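Local structure of 4-hydroxybenzoyl-CoA thioesterase (Staphylococcus aureus, 6FDG) at residues 32-37 / 105-110; 79-84 / 89-94. The protein probably hydrolyses acyl-CoA thioesters as a hot-dog thioesterase, with DHNA-CoA of the vitamin K2 pathway as its assigned substrate. All blocks are in the same frame, centred on the assembly; numbering follows the deposited sequence.

Contact 1 (32-37 / 105-110); sequences VARLDY and GSTELI
R34, reaching out from helix 26-41, meets L109 of strand 101-113 with CD and NE along its length and T107 of the same strand with NH2 at its end. The helix and strand backbones stay well apart, the nearest CA atoms (R34 and T107) being 9.3 Å from each other, and the arginine spans the interval. L109 approaches from the opposite direction. L109 CD2 touches R34 CD at 3.7 Å and lies 3.8 Å above the guanidinium plane of R34, displaced toward the rim, while the other branch, L109 CD1, reaches R34 NE at 3.9 Å. A methyl thus lies over part of one face, near NE.

T107 comes in obliquely, neither over the face nor at the edge. T107 OG1 is 3.6 Å from R34 NH2, too far for a direct bond, and T107 CG2 is 4.0 Å from the same nitrogen. The polar link is made indirectly: the hydroxyl of Y92, on the neighbouring strand 88-95, is hydrogen-bonded both to R34 NH2 and to T107 OG1.

Torsions explain this placement. The arginine leaves the helix extended, with CG opposite the backbone N (chi1 178°), and then bends at chi3 (64°), which swings the guanidinium across the end of L109. R34 also packs on V57 of strand 57-64, and A33 rests on V76 and T78 of strand 73-83, as suits the central helix around which a hot-dog sheet curls. Separately, L35 packs on Y70 of a second subunit.

The chemistry is that of a buried cation accommodated by apolar cover and a relayed hydrogen bond. With R34 donating to the Y92 oxygen, the positive charge would probably polarise that hydroxyl and help fix how it meets T107.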
loop_
_atom_site.group_PDB
_atom_site.type_symbol
_atom_site.label_atom_id
_atom_site.label_comp_id
_atom_site.label_asym_id
_atom_site.label_seq_id
_atom_site.Cartn_x
_atom_site.Cartn_y
_atom_site.Cartn_z
ATOM N N VAL A 32 -8.029 -4.112 -10.627
ATOM C CA VAL A 32 -7.560 -5.260 -11.375
ATOM C C VAL A 32 -8.723 -5.856 -12.184
ATOM O O VAL A 32 -8.586 -6.163 -13.375
ATOM C CB VAL A 32 -6.933 -6.301 -10.422
ATOM C CG1 VAL A 32 -6.663 -7.672 -11.126
ATOM C CG2 VAL A 32 -5.659 -5.770 -9.863
ATOM N N ALA A 33 -9.851 -6.007 -11.592
ATOM C CA ALA A 33 -11.038 -6.554 -12.253
ATOM C C ALA A 33 -11.543 -5.698 -13.353
ATOM O O ALA A 33 -11.859 -6.217 -14.458
ATOM C CB ALA A 33 -12.087 -6.893 -11.202
ATOM N N ARG A 34 -11.623 -4.400 -13.117
ATOM C CA ARG A 34 -12.114 -3.489 -14.113
ATOM C C ARG A 34 -11.176 -3.434 -15.359
ATOM O O ARG A 34 -11.638 -3.455 -16.501
ATOM C CB ARG A 34 -12.144 -2.050 -13.465
ATOM C CG ARG A 34 -12.585 -0.972 -14.370
ATOM C CD ARG A 34 -12.791 0.346 -13.632
ATOM N NE ARG A 34 -11.595 0.896 -13.050
ATOM C CZ ARG A 34 -11.322 0.949 -11.758
ATOM N NH1 ARG A 34 -10.183 1.618 -11.365
ATOM N NH2 ARG A 34 -11.979 0.282 -10.825
ATOM N N LEU A 35 -9.878 -3.467 -15.126
ATOM C CA LEU A 35 -8.911 -3.460 -16.227
ATOM C C LEU A 35 -9.021 -4.810 -16.963
ATOM O O LEU A 35 -8.752 -4.800 -18.221
ATOM C CB LEU A 35 -7.524 -3.142 -15.698
ATOM C CG LEU A 35 -7.306 -1.683 -15.282
ATOM C CD1 LEU A 35 -5.963 -1.521 -14.536
ATOM C CD2 LEU A 35 -7.299 -0.719 -16.475
ATOM N N ASP A 36 -9.333 -5.905 -16.278
ATOM C CA ASP A 36 -9.505 -7.197 -16.950
ATOM C C ASP A 36 -10.761 -7.114 -17.780
ATOM O O ASP A 36 -10.811 -7.651 -18.927
ATOM C CB ASP A 36 -9.635 -8.303 -15.871
ATOM C CG ASP A 36 -9.660 -9.713 -16.434
ATOM O OD1 ASP A 36 -8.857 -10.012 -17.347
ATOM O OD2 ASP A 36 -10.521 -10.472 -15.927
ATOM N N TYR A 37 -11.873 -6.521 -17.332
ATOM C CA TYR A 37 -13.112 -6.320 -18.105
ATOM C C TYR A 37 -12.736 -5.594 -19.390
ATOM O O TYR A 37 -13.136 -5.982 -20.507
ATOM C CB TYR A 37 -14.169 -5.581 -17.289
ATOM C CG TYR A 37 -15.397 -5.242 -18.017
ATOM C CD1 TYR A 37 -15.487 -4.098 -18.821
ATOM C CD2 TYR A 37 -16.553 -6.046 -17.923
ATOM C CE1 TYR A 37 -16.632 -3.756 -19.498
ATOM C CE2 TYR A 37 -17.730 -5.724 -18.580
ATOM C CZ TYR A 37 -17.782 -4.600 -19.381
ATOM O OH TYR A 37 -18.990 -4.279 -20.056
ATOM N N GLY A 105 -19.695 -3.901 -4.664
ATOM C CA GLY A 105 -19.298 -2.465 -4.634
ATOM C C GLY A 105 -19.449 -1.879 -5.980
ATOM O O GLY A 105 -20.021 -2.525 -6.953
ATOM N N SER A 106 -19.005 -0.647 -6.148
ATOM C CA SER A 106 -19.103 0.067 -7.385
ATOM C C SER A 106 -18.044 1.123 -7.473
ATOM O O SER A 106 -17.497 1.601 -6.452
ATOM C CB SER A 106 -20.454 0.712 -7.589
ATOM O OG SER A 106 -20.768 1.643 -6.589
ATOM N N THR A 107 -17.676 1.512 -8.680
ATOM C CA THR A 107 -16.793 2.640 -8.978
ATOM C C THR A 107 -17.311 3.470 -10.112
ATOM O O THR A 107 -17.607 2.871 -11.227
ATOM C CB THR A 107 -15.386 2.236 -9.329
ATOM O OG1 THR A 107 -15.426 1.347 -10.489
ATOM C CG2 THR A 107 -14.628 1.542 -8.175
ATOM N N GLU A 108 -17.391 4.785 -9.965
ATOM C CA GLU A 108 -17.653 5.707 -11.109
ATOM C C GLU A 108 -16.337 6.148 -11.617
ATOM O O GLU A 108 -15.423 6.536 -10.865
ATOM C CB GLU A 108 -18.498 6.846 -10.590
ATOM C CG GLU A 108 -18.846 7.866 -11.755
ATOM C CD GLU A 108 -19.586 9.025 -11.160
ATOM O OE1 GLU A 108 -18.995 9.685 -10.284
ATOM O OE2 GLU A 108 -20.701 9.281 -11.571
ATOM N N LEU A 109 -16.196 6.174 -12.969
ATOM C CA LEU A 109 -14.979 6.528 -13.714
ATOM C C LEU A 109 -15.355 7.646 -14.695
ATOM O O LEU A 109 -16.458 7.601 -15.281
ATOM C CB LEU A 109 -14.388 5.404 -14.483
ATOM C CG LEU A 109 -13.636 4.288 -13.823
ATOM C CD1 LEU A 109 -12.302 4.739 -13.510
ATOM C CD2 LEU A 109 -14.273 3.633 -12.648
ATOM N N ILE A 110 -14.465 8.557 -14.888
ATOM C CA ILE A 110 -14.529 9.626 -15.952
ATOM C C ILE A 110 -13.254 9.480 -16.752
ATOM O O ILE A 110 -12.314 8.807 -16.382
ATOM C CB ILE A 110 -14.764 11.057 -15.405
ATOM C CG1 ILE A 110 -13.604 11.490 -14.495
ATOM C CG2 ILE A 110 -16.058 11.095 -14.681
ATOM C CD1 ILE A 110 -13.551 12.929 -14.028
#

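Contact 2 (79-84 / 89-94); sequences WVEKYS and VYKYEI
The indole of W79 has K91 over one face and a glutamate at each of two edge positions. K91 CB sits 3.9 Å from the centroid of the six-membered ring of W79 in a CH-pi contact, displaced toward the rim. At the pyrrole edge, W79 NE1 donates to E81 OE1 in the ring plane (3.0 Å), meeting the oxygen nearly along its C-O axis. At the benzene edge E93 OE2 approaches W79 CH2 to 3.8 Å, its carboxylate turned 84° from the ring.

E81 can serve the indole because its chain bends at chi2 (61°), and E81 CG lies alongside K91 CD at 3.6 Å. On the other face of the sheet V80 CG2 touches Y90 CE2 at 3.6 Å, the two side chains running side by side toward helix 26-41, where V80 packs on Y37; the Y90 hydroxyl bonds to that of Y133.

Beneath these groups lies the antiparallel hairpin 73-83/88-95 of the hot-dog sheet. W79 and K91 form a hydrogen-bonded pair with both backbone bonds made. E81 and K82 then both face V89, a classic beta bulge placed where strand 73-83 turns a corner at E81: V89 O receives weak bonds from both nitrogens, whereas V89 N bonds firmly to K82 O (2.8 Å).

The indole bond ties E81 OE1 to the ring edge and probably draws off part of its charge; K91 NZ may add some electrostatic attraction, though at 4.7 Å from E81 OE1 it forms no salt bridge.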
loop_
_atom_site.group_PDB
_atom_site.type_symbol
_atom_site.label_atom_id
_atom_site.label_comp_id
_atom_site.label_asym_id
_atom_site.label_seq_id
_atom_site.Cartn_x
_atom_site.Cartn_y
_atom_site.Cartn_z
ATOM N N TRP A 79 -19.218 -5.732 -14.108
ATOM C CA TRP A 79 -20.076 -5.319 -15.260
ATOM C C TRP A 79 -20.268 -3.820 -15.199
ATOM O O TRP A 79 -19.892 -3.134 -14.211
ATOM C CB TRP A 79 -21.472 -5.985 -15.264
ATOM C CG TRP A 79 -22.348 -5.682 -14.173
ATOM C CD1 TRP A 79 -23.395 -4.789 -14.203
ATOM C CD2 TRP A 79 -22.420 -6.291 -12.874
ATOM N NE1 TRP A 79 -24.064 -4.782 -13.001
ATOM C CE2 TRP A 79 -23.475 -5.697 -12.188
ATOM C CE3 TRP A 79 -21.633 -7.264 -12.211
ATOM C CZ2 TRP A 79 -23.860 -6.127 -10.864
ATOM C CZ3 TRP A 79 -21.971 -7.578 -10.944
ATOM C CH2 TRP A 79 -23.040 -7.029 -10.325
ATOM N N VAL A 80 -20.660 -3.217 -16.312
ATOM C CA VAL A 80 -20.936 -1.787 -16.414
ATOM C C VAL A 80 -22.411 -1.568 -16.158
ATOM O O VAL A 80 -23.286 -1.898 -17.005
ATOM C CB VAL A 80 -20.465 -1.246 -17.756
ATOM C CG1 VAL A 80 -20.881 0.242 -17.808
ATOM C CG2 VAL A 80 -18.977 -1.440 -17.929
ATOM N N GLU A 81 -22.795 -1.039 -15.002
ATOM C CA GLU A 81 -24.189 -0.776 -14.656
ATOM C C GLU A 81 -24.724 0.346 -15.454
ATOM O O GLU A 81 -25.909 0.344 -15.838
ATOM C CB GLU A 81 -24.264 -0.498 -13.165
ATOM C CG GLU A 81 -25.673 -0.303 -12.620
ATOM C CD GLU A 81 -26.579 -1.470 -12.771
ATOM O OE1 GLU A 81 -26.147 -2.678 -12.904
ATOM O OE2 GLU A 81 -27.816 -1.213 -12.563
ATOM N N LYS A 82 -23.917 1.390 -15.684
ATOM C CA LYS A 82 -24.383 2.570 -16.424
ATOM C C LYS A 82 -23.228 3.105 -17.275
ATOM O O LYS A 82 -22.131 3.357 -16.745
ATOM C CB LYS A 82 -24.828 3.684 -15.490
ATOM C CG LYS A 82 -25.844 3.316 -14.357
ATOM C CD LYS A 82 -25.840 4.248 -13.135
ATOM C CE LYS A 82 -27.067 3.943 -12.264
ATOM N NZ LYS A 82 -27.781 5.212 -11.874
ATOM N N TYR A 83 -23.445 3.330 -18.565
ATOM C CA TYR A 83 -22.494 3.960 -19.435
ATOM C C TYR A 83 -23.035 5.209 -19.991
ATOM O O TYR A 83 -24.200 5.218 -20.512
ATOM C CB TYR A 83 -22.106 3.005 -20.586
ATOM C CG TYR A 83 -21.366 3.734 -21.658
ATOM C CD1 TYR A 83 -20.048 4.164 -21.430
ATOM C CD2 TYR A 83 -21.903 4.049 -22.907
ATOM C CE1 TYR A 83 -19.364 4.895 -22.361
ATOM C CE2 TYR A 83 -21.200 4.788 -23.850
ATOM C CZ TYR A 83 -19.943 5.209 -23.559
ATOM O OH TYR A 83 -19.163 5.939 -24.427
ATOM N N SER A 84 -22.307 6.303 -19.976
ATOM C CA SER A 84 -22.579 7.486 -20.766
ATOM C C SER A 84 -21.212 7.938 -21.287
ATOM O O SER A 84 -20.142 7.501 -20.860
ATOM C CB SER A 84 -23.212 8.584 -20.017
ATOM O OG SER A 84 -22.311 9.292 -19.196
ATOM N N VAL A 89 -20.329 3.722 -14.609
ATOM C CA VAL A 89 -20.408 3.115 -13.258
ATOM C C VAL A 89 -20.242 1.619 -13.435
ATOM O O VAL A 89 -21.038 0.966 -14.127
ATOM C CB VAL A 89 -21.718 3.419 -12.560
ATOM C CG1 VAL A 89 -21.740 2.781 -11.162
ATOM C CG2 VAL A 89 -21.899 4.936 -12.441
ATOM N N TYR A 90 -19.178 1.062 -12.882
ATOM C CA TYR A 90 -18.912 -0.379 -12.829
ATOM C C TYR A 90 -19.435 -0.892 -11.531
ATOM O O TYR A 90 -19.300 -0.231 -10.464
ATOM C CB TYR A 90 -17.437 -0.676 -12.932
ATOM C CG TYR A 90 -16.741 -0.281 -14.195
ATOM C CD1 TYR A 90 -16.447 1.017 -14.507
ATOM C CD2 TYR A 90 -16.462 -1.266 -15.155
ATOM C CE1 TYR A 90 -15.822 1.349 -15.724
ATOM C CE2 TYR A 90 -15.811 -0.938 -16.376
ATOM C CZ TYR A 90 -15.563 0.335 -16.585
ATOM O OH TYR A 90 -14.906 0.699 -17.818
ATOM N N LYS A 91 -19.992 -2.098 -11.531
ATOM C CA LYS A 91 -20.363 -2.824 -10.311
ATOM C C LYS A 91 -19.590 -4.103 -10.267
ATOM O O LYS A 91 -19.176 -4.706 -11.269
ATOM C CB LYS A 91 -21.886 -3.095 -10.268
ATOM C CG LYS A 91 -22.662 -1.866 -9.835
ATOM C CD LYS A 91 -24.172 -2.061 -9.798
ATOM C CE LYS A 91 -24.520 -3.057 -8.734
ATOM N NZ LYS A 91 -25.910 -2.630 -8.206
ATOM N N TYR A 92 -19.392 -4.556 -9.010
ATOM C CA TYR A 92 -18.598 -5.730 -8.722
ATOM C C TYR A 92 -19.219 -6.628 -7.676
ATOM O O TYR A 92 -19.924 -6.176 -6.745
ATOM C CB TYR A 92 -17.243 -5.351 -8.088
ATOM C CG TYR A 92 -16.520 -4.266 -8.895
ATOM C CD1 TYR A 92 -16.778 -2.905 -8.588
ATOM C CD2 TYR A 92 -15.590 -4.563 -9.835
ATOM C CE1 TYR A 92 -16.184 -1.883 -9.331
ATOM C CE2 TYR A 92 -14.944 -3.524 -10.565
ATOM C CZ TYR A 92 -15.216 -2.213 -10.251
ATOM O OH TYR A 92 -14.531 -1.170 -10.955
ATOM N N GLU A 93 -18.927 -7.901 -7.807
ATOM C CA GLU A 93 -19.221 -8.926 -6.734
ATOM C C GLU A 93 -17.974 -9.725 -6.555
ATOM O O GLU A 93 -17.362 -10.161 -7.531
ATOM C CB GLU A 93 -20.381 -9.874 -7.170
ATOM C CG GLU A 93 -21.690 -9.202 -7.243
ATOM C CD GLU A 93 -22.850 -10.066 -7.800
ATOM O OE1 GLU A 93 -22.556 -11.030 -8.473
ATOM O OE2 GLU A 93 -23.953 -9.573 -7.610
ATOM N N ILE A 94 -17.579 -9.987 -5.304
ATOM C CA ILE A 94 -16.432 -10.828 -5.016
ATOM C C ILE A 94 -16.891 -12.114 -4.309
ATOM O O ILE A 94 -17.640 -12.042 -3.305
ATOM C CB ILE A 94 -15.410 -10.181 -4.110
ATOM C CG1 ILE A 94 -14.936 -8.823 -4.724
ATOM C CG2 ILE A 94 -14.257 -11.110 -3.847
ATOM C CD1 ILE A 94 -13.899 -8.131 -3.895
#

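The two contacts lie about 7 Å apart, centre to centre, and illustrate two kinds of joint in a hot-dog fold: helix to sheet in contact 1, strand to strand in contact 2. Along the chain the order is 32-37, 79-84, 89-94, 105-110, so the hairpin falls between the partners of contact 1. Strand 88-95 is the common neighbour: it pairs with 73-83 on one side and with 101-113 on the other, through backbone bonds such as T107 O to Y90 N (2.9 Å). Helix 26-41 reaches three consecutive strands, 73-83 through Y37 OH on V80 CG2 (3.5 Å), 88-95 through R34 on Y90, and 101-113 through R34 in contact 1, and so ties them to one core.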